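Local structure of envelope glycoprotein E (Human herpesvirus 1, 2GIY) at residues 65-71 and 155-161; 96-100 and 126-131; 120-124 and 140-144. The protein forms with gI a heterodimer that binds host IgG Fc and is required for cell-to-cell spread in epithelial cells, this chain being the C-terminal domain of its ectodomain. All blocks are in the same frame, centred on the assembly; numbering follows the deposited sequence.

Contact 1: 65-71 and 155-161; sequences IYESCLY and HIHAWGH
At the apolar centre lies the indole of Trp159, and Leu70 (chi1 m, chi2 t) sets CD1 on its face: 3.6 Å from that atom to the centroid of the six-membered ring, 16° off the normal, a CH-pi contact. Ile65 CG2 meets Trp159 CH2 at 3.8 Å, while Ile65 CD1 lies over the face of the His161 ring, 4.0 Å from its centroid, a second CH-pi contact. At the other end Ile156 fits between Leu70 (CB to Ile156 CD1, 4.0 Å) and the Tyr71 ring (CE2 to Ile156 CB, 3.6 Å). Build 155-161 as an extended strand, G of this V-type Ig domain, with His157 and Ala158 forming a classic bulge opposite Val150; Ile156, Trp159 and His161 can then all face the partner. Residues 65-66 end a strand and 67-71 make a weakly bonded helical turn, its axis 9.8 Å from the strand's at 135°. Ile65 falls opposite His161 (CA to CA 8.9 Å) and Tyr71 opposite Ile156 (6.7 Å). At the polar edge, Trp159 (chi1 p) donates from NE1 to Glu67 OE2 at 3.2 Å, near the Tyr71 hydroxyl. Extended Glu67 also forms a salt bridge to Arg14 of the second subunit. The disulfide-linked insertion, Cys69 to Cys78, is thus held to the Ig sheet mostly by hydrophobic packing, with one acid serving both indole and subunit interface.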
loop_
_atom_site.group_PDB
_atom_site.type_symbol
_atom_site.label_atom_id
_atom_site.label_comp_id
_atom_site.label_asym_id
_atom_site.label_seq_id
_atom_site.Cartn_x
_atom_site.Cartn_y
_atom_site.Cartn_z
ATOM N N ILE A 65 12.650 6.444 -8.616
ATOM C CA ILE A 65 11.933 5.232 -8.986
ATOM C C ILE A 65 10.773 5.608 -9.905
ATOM O O ILE A 65 9.889 6.366 -9.511
ATOM C CB ILE A 65 11.376 4.508 -7.718
ATOM C CG1 ILE A 65 12.535 4.092 -6.803
ATOM C CG2 ILE A 65 10.562 3.281 -8.125
ATOM C CD1 ILE A 65 12.105 3.630 -5.416
ATOM N N TYR A 66 10.796 5.100 -11.135
ATOM C CA TYR A 66 9.734 5.376 -12.096
ATOM C C TYR A 66 8.627 4.340 -11.858
ATOM O O TYR A 66 8.631 3.270 -12.461
ATOM C CB TYR A 66 10.263 5.243 -13.531
ATOM C CG TYR A 66 11.229 6.331 -13.994
ATOM C CD1 TYR A 66 11.702 7.313 -13.120
ATOM C CD2 TYR A 66 11.673 6.360 -15.316
ATOM C CE1 TYR A 66 12.602 8.306 -13.563
ATOM C CE2 TYR A 66 12.564 7.339 -15.764
ATOM C CZ TYR A 66 13.023 8.302 -14.890
ATOM O OH TYR A 66 13.906 9.255 -15.353
ATOM N N GLU A 67 7.673 4.664 -10.989
ATOM C CA GLU A 67 6.602 3.725 -10.662
ATOM C C GLU A 67 5.851 3.111 -11.843
ATOM O O GLU A 67 5.667 1.894 -11.889
ATOM C CB GLU A 67 5.602 4.376 -9.701
ATOM C CG GLU A 67 4.432 3.466 -9.338
ATOM C CD GLU A 67 3.585 4.030 -8.217
ATOM O OE1 GLU A 67 3.314 5.246 -8.235
ATOM O OE2 GLU A 67 3.184 3.256 -7.321
ATOM N N SER A 68 5.411 3.936 -12.789
ATOM C CA SER A 68 4.672 3.426 -13.941
ATOM C C SER A 68 5.506 2.435 -14.740
ATOM O O SER A 68 4.973 1.484 -15.312
ATOM C CB SER A 68 4.238 4.574 -14.854
ATOM O OG SER A 68 5.361 5.242 -15.401
ATOM N N CYS A 69 6.816 2.666 -14.776
ATOM C CA CYS A 69 7.730 1.796 -15.503
ATOM C C CYS A 69 7.818 0.379 -14.941
ATOM O O CYS A 69 8.086 -0.569 -15.677
ATOM C CB CYS A 69 9.125 2.408 -15.522
ATOM S SG CYS A 69 9.343 3.679 -16.804
ATOM N N LEU A 70 7.608 0.238 -13.638
ATOM C CA LEU A 70 7.669 -1.081 -13.022
ATOM C C LEU A 70 6.676 -2.027 -13.694
ATOM O O LEU A 70 6.939 -3.224 -13.822
ATOM C CB LEU A 70 7.361 -0.981 -11.522
ATOM C CG LEU A 70 8.231 -0.022 -10.701
ATOM C CD1 LEU A 70 7.791 -0.057 -9.241
ATOM C CD2 LEU A 70 9.701 -0.418 -10.817
ATOM N N TYR A 71 5.544 -1.485 -14.139
ATOM C CA TYR A 71 4.514 -2.297 -14.781
ATOM C C TYR A 71 4.779 -2.614 -16.247
ATOM O O TYR A 71 4.208 -3.561 -16.789
ATOM C CB TYR A 71 3.146 -1.625 -14.632
ATOM C CG TYR A 71 2.774 -1.359 -13.196
ATOM C CD1 TYR A 71 3.154 -0.177 -12.564
ATOM C CD2 TYR A 71 2.084 -2.312 -12.449
ATOM C CE1 TYR A 71 2.861 0.048 -11.223
ATOM C CE2 TYR A 71 1.787 -2.097 -11.110
ATOM C CZ TYR A 71 2.178 -0.921 -10.502
ATOM O OH TYR A 71 1.907 -0.729 -9.167
ATOM N N HIS A 155 1.369 -10.251 -12.963
ATOM C CA HIS A 155 1.041 -8.823 -12.907
ATOM C C HIS A 155 1.358 -8.306 -11.509
ATOM O O HIS A 155 1.009 -8.938 -10.512
ATOM C CB HIS A 155 -0.444 -8.585 -13.221
ATOM C CG HIS A 155 -0.892 -7.170 -12.996
ATOM N ND1 HIS A 155 -0.300 -6.091 -13.618
ATOM C CD2 HIS A 155 -1.870 -6.659 -12.209
ATOM C CE1 HIS A 155 -0.891 -4.977 -13.224
ATOM N NE2 HIS A 155 -1.847 -5.293 -12.368
ATOM N N ILE A 156 2.025 -7.161 -11.426
ATOM C CA ILE A 156 2.375 -6.605 -10.123
ATOM C C ILE A 156 1.135 -6.251 -9.301
ATOM O O ILE A 156 0.272 -5.498 -9.757
ATOM C CB ILE A 156 3.246 -5.333 -10.265
ATOM C CG1 ILE A 156 4.581 -5.685 -10.926
ATOM C CG2 ILE A 156 3.480 -4.705 -8.892
ATOM C CD1 ILE A 156 5.481 -4.469 -11.169
ATOM N N HIS A 157 1.050 -6.804 -8.092
ATOM C CA HIS A 157 -0.071 -6.529 -7.194
ATOM C C HIS A 157 0.335 -5.684 -5.997
ATOM O O HIS A 157 -0.514 -5.180 -5.266
ATOM C CB HIS A 157 -0.715 -7.832 -6.718
ATOM C CG HIS A 157 -1.639 -8.436 -7.726
ATOM N ND1 HIS A 157 -2.919 -8.842 -7.415
ATOM C CD2 HIS A 157 -1.485 -8.660 -9.052
ATOM C CE1 HIS A 157 -3.514 -9.287 -8.508
ATOM N NE2 HIS A 157 -2.666 -9.187 -9.515
ATOM N N ALA A 158 1.639 -5.531 -5.801
ATOM C CA ALA A 158 2.164 -4.724 -4.711
ATOM C C ALA A 158 3.665 -4.588 -4.883
ATOM O O ALA A 158 4.303 -5.434 -5.507
ATOM C CB ALA A 158 1.856 -5.375 -3.355
ATOM N N TRP A 159 4.223 -3.511 -4.348
ATOM C CA TRP A 159 5.666 -3.314 -4.407
ATOM C C TRP A 159 6.097 -2.320 -3.343
ATOM O O TRP A 159 5.286 -1.543 -2.826
ATOM C CB TRP A 159 6.121 -2.824 -5.793
ATOM C CG TRP A 159 5.794 -1.385 -6.095
ATOM C CD1 TRP A 159 4.625 -0.898 -6.608
ATOM C CD2 TRP A 159 6.649 -0.251 -5.893
ATOM N NE1 TRP A 159 4.701 0.471 -6.741
ATOM C CE2 TRP A 159 5.931 0.893 -6.307
ATOM C CE3 TRP A 159 7.951 -0.091 -5.400
ATOM C CZ2 TRP A 159 6.473 2.183 -6.244
ATOM C CZ3 TRP A 159 8.489 1.194 -5.337
ATOM C CH2 TRP A 159 7.750 2.311 -5.757
ATOM N N GLY A 160 7.379 -2.365 -3.004
ATOM C CA GLY A 160 7.907 -1.452 -2.015
ATOM C C GLY A 160 9.393 -1.294 -2.240
ATOM O O GLY A 160 9.997 -2.086 -2.969
ATOM N N HIS A 161 9.984 -0.269 -1.639
ATOM C CA HIS A 161 11.416 -0.056 -1.789
ATOM C C HIS A 161 12.097 0.132 -0.443
ATOM O O HIS A 161 11.488 0.611 0.523
ATOM C CB HIS A 161 11.696 1.160 -2.682
ATOM C CG HIS A 161 11.213 2.460 -2.111
ATOM N ND1 HIS A 161 9.884 2.825 -2.102
ATOM C CD2 HIS A 161 11.885 3.482 -1.528
ATOM C CE1 HIS A 161 9.757 4.014 -1.540
ATOM N NE2 HIS A 161 10.958 4.435 -1.182
#

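Contact 2: 96-100 and 126-131; sequences AVRSY and WQAASV
Arg98 is the side chain to place first. It leaves the strand 96-100, C' of the V-type Ig sheet, with chi1 and chi2 both t, then bends at chi3 (m) and chi4 (-69°), so that the guanidinium lies over the six-membered ring of Trp126: Arg98 CZ is 4.5 Å from that centroid and 18° off the normal, a cation-pi pair. The same bend brings Arg98 NE to 3.0 Å from Ser130 O in a hydrogen bond, with a weak second one from Arg98 NH2 to Ser130 O at 3.3 Å. Trp126 has chi1 at -98°, between wells, and chi2 at 127°, standing its indole across the strand, with Trp126 CZ2 3.6 Å from Ala96 CB; its NE1 bonds to His117 O. Further along, Tyr100 (chi1 m) reaches with OH to 3.5 Å from Val131 CG1.

The strand backbone is extended, turning Ala96 and Arg98 toward the partner and Val97 away. Trp126 ends strand D and 127-131 lead on toward strand E, and Ala129 takes left-handed angles (49/41) where the chain turns back. CA atoms pair as Ala96 with Trp126 (8.3 Å) and Arg98 with Val131 (7.1 Å). Val131 O receives Trp51 NE1, and Ser130 OG bonds to Glu182 of the second subunit, a residue of that chain's C-terminal tag. No acid lies across from Arg98 within these segments: its positive charge meets pi electrons and a carbonyl dipole, tying the D-E loop to C' with no salt bridge between the two segments.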
loop_
_atom_site.group_PDB
_atom_site.type_symbol
_atom_site.label_atom_id
_atom_site.label_comp_id
_atom_site.label_asym_id
_atom_site.label_seq_id
_atom_site.Cartn_x
_atom_site.Cartn_y
_atom_site.Cartn_z
ATOM N N ALA A 96 16.678 -11.939 -6.464
ATOM C CA ALA A 96 16.102 -13.134 -5.872
ATOM C C ALA A 96 14.639 -13.234 -6.242
ATOM O O ALA A 96 13.979 -12.221 -6.484
ATOM C CB ALA A 96 16.259 -13.096 -4.354
ATOM N N VAL A 97 14.137 -14.461 -6.292
ATOM C CA VAL A 97 12.743 -14.701 -6.625
ATOM C C VAL A 97 12.231 -15.930 -5.885
ATOM O O VAL A 97 12.861 -16.989 -5.922
ATOM C CB VAL A 97 12.549 -14.976 -8.137
ATOM C CG1 VAL A 97 11.074 -15.216 -8.432
ATOM C CG2 VAL A 97 13.077 -13.808 -8.969
ATOM N N ARG A 98 11.111 -15.779 -5.188
ATOM C CA ARG A 98 10.499 -16.914 -4.513
ATOM C C ARG A 98 9.181 -17.083 -5.258
ATOM O O ARG A 98 8.369 -16.147 -5.329
ATOM C CB ARG A 98 10.268 -16.634 -3.022
ATOM C CG ARG A 98 10.003 -17.899 -2.215
ATOM C CD ARG A 98 9.929 -17.642 -0.711
ATOM N NE ARG A 98 11.231 -17.640 -0.037
ATOM C CZ ARG A 98 12.000 -18.716 0.134
ATOM N NH1 ARG A 98 11.617 -19.896 -0.328
ATOM N NH2 ARG A 98 13.140 -18.619 0.804
ATOM N N SER A 99 8.977 -18.265 -5.835
ATOM C CA SER A 99 7.775 -18.527 -6.613
ATOM C C SER A 99 6.803 -19.478 -5.939
ATOM O O SER A 99 7.201 -20.362 -5.183
ATOM C CB SER A 99 8.162 -19.074 -7.988
ATOM O OG SER A 99 9.001 -18.152 -8.662
ATOM N N TYR A 100 5.522 -19.271 -6.231
ATOM C CA TYR A 100 4.445 -20.071 -5.670
ATOM C C TYR A 100 3.547 -20.496 -6.826
ATOM O O TYR A 100 3.310 -19.720 -7.752
ATOM C CB TYR A 100 3.632 -19.234 -4.669
ATOM C CG TYR A 100 4.461 -18.538 -3.604
ATOM C CD1 TYR A 100 5.291 -17.455 -3.924
ATOM C CD2 TYR A 100 4.424 -18.968 -2.280
ATOM C CE1 TYR A 100 6.063 -16.822 -2.946
ATOM C CE2 TYR A 100 5.191 -18.346 -1.295
ATOM C CZ TYR A 100 6.008 -17.275 -1.634
ATOM O OH TYR A 100 6.764 -16.677 -0.659
ATOM N N TRP A 126 18.709 -16.109 1.648
ATOM C CA TRP A 126 17.261 -16.135 1.806
ATOM C C TRP A 126 16.994 -16.510 3.253
ATOM O O TRP A 126 17.443 -17.566 3.719
ATOM C CB TRP A 126 16.638 -17.229 0.931
ATOM C CG TRP A 126 16.069 -16.804 -0.393
ATOM C CD1 TRP A 126 16.364 -17.340 -1.611
ATOM C CD2 TRP A 126 15.048 -15.823 -0.627
ATOM N NE1 TRP A 126 15.591 -16.763 -2.589
ATOM C CE2 TRP A 126 14.773 -15.830 -2.013
ATOM C CE3 TRP A 126 14.336 -14.945 0.199
ATOM C CZ2 TRP A 126 13.818 -14.989 -2.593
ATOM C CZ3 TRP A 126 13.385 -14.109 -0.377
ATOM C CH2 TRP A 126 13.134 -14.139 -1.762
ATOM N N GLN A 127 16.271 -15.662 3.971
ATOM C CA GLN A 127 15.938 -15.995 5.343
ATOM C C GLN A 127 15.088 -17.259 5.206
ATOM O O GLN A 127 14.050 -17.237 4.542
ATOM C CB GLN A 127 15.131 -14.862 5.982
ATOM C CG GLN A 127 14.760 -15.124 7.435
ATOM C CD GLN A 127 14.222 -13.889 8.128
ATOM O OE1 GLN A 127 13.000 -13.981 8.641
ATOM N NE2 GLN A 127 14.900 -12.865 8.204
ATOM N N ALA A 128 15.542 -18.359 5.803
ATOM C CA ALA A 128 14.831 -19.638 5.720
ATOM C C ALA A 128 13.318 -19.472 5.807
ATOM O O ALA A 128 12.809 -18.823 6.721
ATOM C CB ALA A 128 15.319 -20.584 6.826
ATOM N N ALA A 129 12.613 -20.068 4.848
ATOM C CA ALA A 129 11.159 -20.009 4.783
ATOM C C ALA A 129 10.643 -18.578 4.931
ATOM O O ALA A 129 9.635 -18.342 5.597
ATOM C CB ALA A 129 10.557 -20.897 5.866
ATOM N N SER A 130 11.322 -17.630 4.293
ATOM C CA SER A 130 10.931 -16.228 4.388
ATOM C C SER A 130 11.192 -15.457 3.099
ATOM O O SER A 130 12.001 -15.873 2.275
ATOM C CB SER A 130 11.696 -15.562 5.536
ATOM O OG SER A 130 11.482 -14.162 5.563
ATOM N N VAL A 131 10.501 -14.332 2.932
ATOM C CA VAL A 131 10.691 -13.501 1.749
ATOM C C VAL A 131 11.701 -12.404 2.055
ATOM O O VAL A 131 12.073 -11.623 1.176
ATOM C CB VAL A 131 9.366 -12.846 1.280
ATOM C CG1 VAL A 131 8.417 -13.913 0.770
ATOM C CG2 VAL A 131 8.729 -12.072 2.416
#

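Contact 3: 120-124 and 140-144; sequences PVPGL and PQHSG
Two loops of the V-type Ig domain meet here: a type II beta turn, Val121 to Leu124, leading into strand D, and the E-F turn just before strand F. Val121, extended with chi1 t, brings CG1 to 4.2 Å from His142 CD2, at the edge of the imidazole, and starts the turn. Pro122 holds the first corner at -49/120, and its CB packs 3.3 Å from Gln141 NE2; Gln141 (chi1 p) sends its OE1 to Ser139 OG. Pro122 O points to His142. Gly123 follows at 84/-6, a positive phi suited to glycine, and a CB here would also lie only 3.1 Å from His142 CE1. Leu124 closes the turn with its N 3.0 Å from Val121 O, its CA 8.5 Å from that of His142, and continues into the strand.

On the other side, residues 140-142 form a 3-10 segment, with Ser143 N bonded to Pro140 O at 3.1 Å. His142 O receives the hydroxyl of Tyr146, a pairing four residues apart that fits the tyrosine corner of Ig domains. The His142 side chain (chi1 m, chi2 126°) is fixed from several directions: Ser139 N donates to its ND1, and the ring meets Phe135 edge-to-face. With ND1 accepting, the proton sits on the other nitrogen, and the bond joining the loops runs from His142 NE2 to Pro122 O, at a very short 2.5 Å and an N-H...O angle of 154°.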
loop_
_atom_site.group_PDB
_atom_site.type_symbol
_atom_site.label_atom_id
_atom_site.label_comp_id
_atom_site.label_asym_id
_atom_site.label_seq_id
_atom_site.Cartn_x
_atom_site.Cartn_y
_atom_site.Cartn_z
ATOM N N PRO A 120 24.224 -15.347 -6.809
ATOM C CA PRO A 120 25.336 -15.581 -5.889
ATOM C C PRO A 120 25.926 -14.239 -5.467
ATOM O O PRO A 120 26.551 -13.541 -6.268
ATOM C CB PRO A 120 26.311 -16.418 -6.720
ATOM C CG PRO A 120 26.025 -15.981 -8.126
ATOM C CD PRO A 120 24.515 -15.902 -8.143
ATOM N N VAL A 121 25.707 -13.879 -4.210
ATOM C CA VAL A 121 26.208 -12.621 -3.679
ATOM C C VAL A 121 26.812 -12.850 -2.302
ATOM O O VAL A 121 26.143 -13.346 -1.395
ATOM C CB VAL A 121 25.072 -11.572 -3.573
ATOM C CG1 VAL A 121 25.589 -10.295 -2.917
ATOM C CG2 VAL A 121 24.512 -11.278 -4.951
ATOM N N PRO A 122 28.094 -12.492 -2.130
ATOM C CA PRO A 122 28.798 -12.656 -0.857
ATOM C C PRO A 122 28.006 -12.102 0.321
ATOM O O PRO A 122 27.679 -10.917 0.344
ATOM C CB PRO A 122 30.092 -11.875 -1.082
ATOM C CG PRO A 122 30.345 -12.075 -2.544
ATOM C CD PRO A 122 28.969 -11.857 -3.134
ATOM N N GLY A 123 27.686 -12.962 1.284
ATOM C CA GLY A 123 26.964 -12.518 2.465
ATOM C C GLY A 123 25.449 -12.414 2.384
ATOM O O GLY A 123 24.806 -12.144 3.397
ATOM N N LEU A 124 24.881 -12.621 1.200
ATOM C CA LEU A 124 23.431 -12.542 1.021
ATOM C C LEU A 124 22.797 -13.928 1.089
ATOM O O LEU A 124 23.327 -14.891 0.536
ATOM C CB LEU A 124 23.095 -11.909 -0.331
ATOM C CG LEU A 124 21.609 -11.677 -0.622
ATOM C CD1 LEU A 124 21.071 -10.590 0.288
ATOM C CD2 LEU A 124 21.423 -11.284 -2.084
ATOM N N PRO A 140 30.222 -2.478 2.273
ATOM C CA PRO A 140 29.757 -1.453 1.334
ATOM C C PRO A 140 29.249 -2.005 -0.001
ATOM O O PRO A 140 28.466 -1.347 -0.688
ATOM C CB PRO A 140 30.984 -0.561 1.170
ATOM C CG PRO A 140 31.620 -0.636 2.526
ATOM C CD PRO A 140 31.534 -2.114 2.840
ATOM N N GLN A 141 29.682 -3.215 -0.360
ATOM C CA GLN A 141 29.266 -3.834 -1.622
ATOM C C GLN A 141 27.755 -4.096 -1.646
ATOM O O GLN A 141 27.153 -4.209 -2.715
ATOM C CB GLN A 141 30.003 -5.166 -1.830
ATOM C CG GLN A 141 29.316 -6.349 -1.134
ATOM C CD GLN A 141 30.206 -7.566 -0.962
ATOM O OE1 GLN A 141 31.125 -7.567 -0.142
ATOM N NE2 GLN A 141 29.934 -8.613 -1.733
ATOM N N HIS A 142 27.151 -4.199 -0.466
ATOM C CA HIS A 142 25.716 -4.473 -0.356
ATOM C C HIS A 142 24.826 -3.236 -0.433
ATOM O O HIS A 142 23.609 -3.355 -0.557
ATOM C CB HIS A 142 25.426 -5.206 0.958
ATOM C CG HIS A 142 26.080 -6.547 1.057
ATOM N ND1 HIS A 142 26.892 -6.905 2.113
ATOM C CD2 HIS A 142 26.034 -7.623 0.236
ATOM C CE1 HIS A 142 27.317 -8.143 1.938
ATOM N NE2 HIS A 142 26.812 -8.601 0.807
ATOM N N SER A 143 25.425 -2.052 -0.361
ATOM C CA SER A 143 24.659 -0.815 -0.397
ATOM C C SER A 143 23.972 -0.583 -1.738
ATOM O O SER A 143 24.566 -0.795 -2.796
ATOM C CB SER A 143 25.571 0.370 -0.070
ATOM O OG SER A 143 26.136 0.217 1.229
ATOM N N GLY A 144 22.718 -0.146 -1.685
ATOM C CA GLY A 144 21.989 0.116 -2.909
ATOM C C GLY A 144 20.505 0.285 -2.675
ATOM O O GLY A 144 20.043 0.313 -1.530
#

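All six segments fall within the Fc-binding region. Contacts 1 and 2 both use the large sheet, through strands 155-165 and 96-103, but load it from opposite faces: the 65-71 insertion on one, the D-E loop on the other. Their centres are about 19 Å apart, nearest atoms about 11 Å, and both touch the second subunit. Contact 3 has no neighbouring chain of the assembly against it; it sits about 17 Å from contact 2 and about 23 Å from contact 1, centre to centre. Contacts 2 and 3 interlock along the chain, 120-124 running almost directly into 126-131, and both are nested in the loop that contact 1 closes.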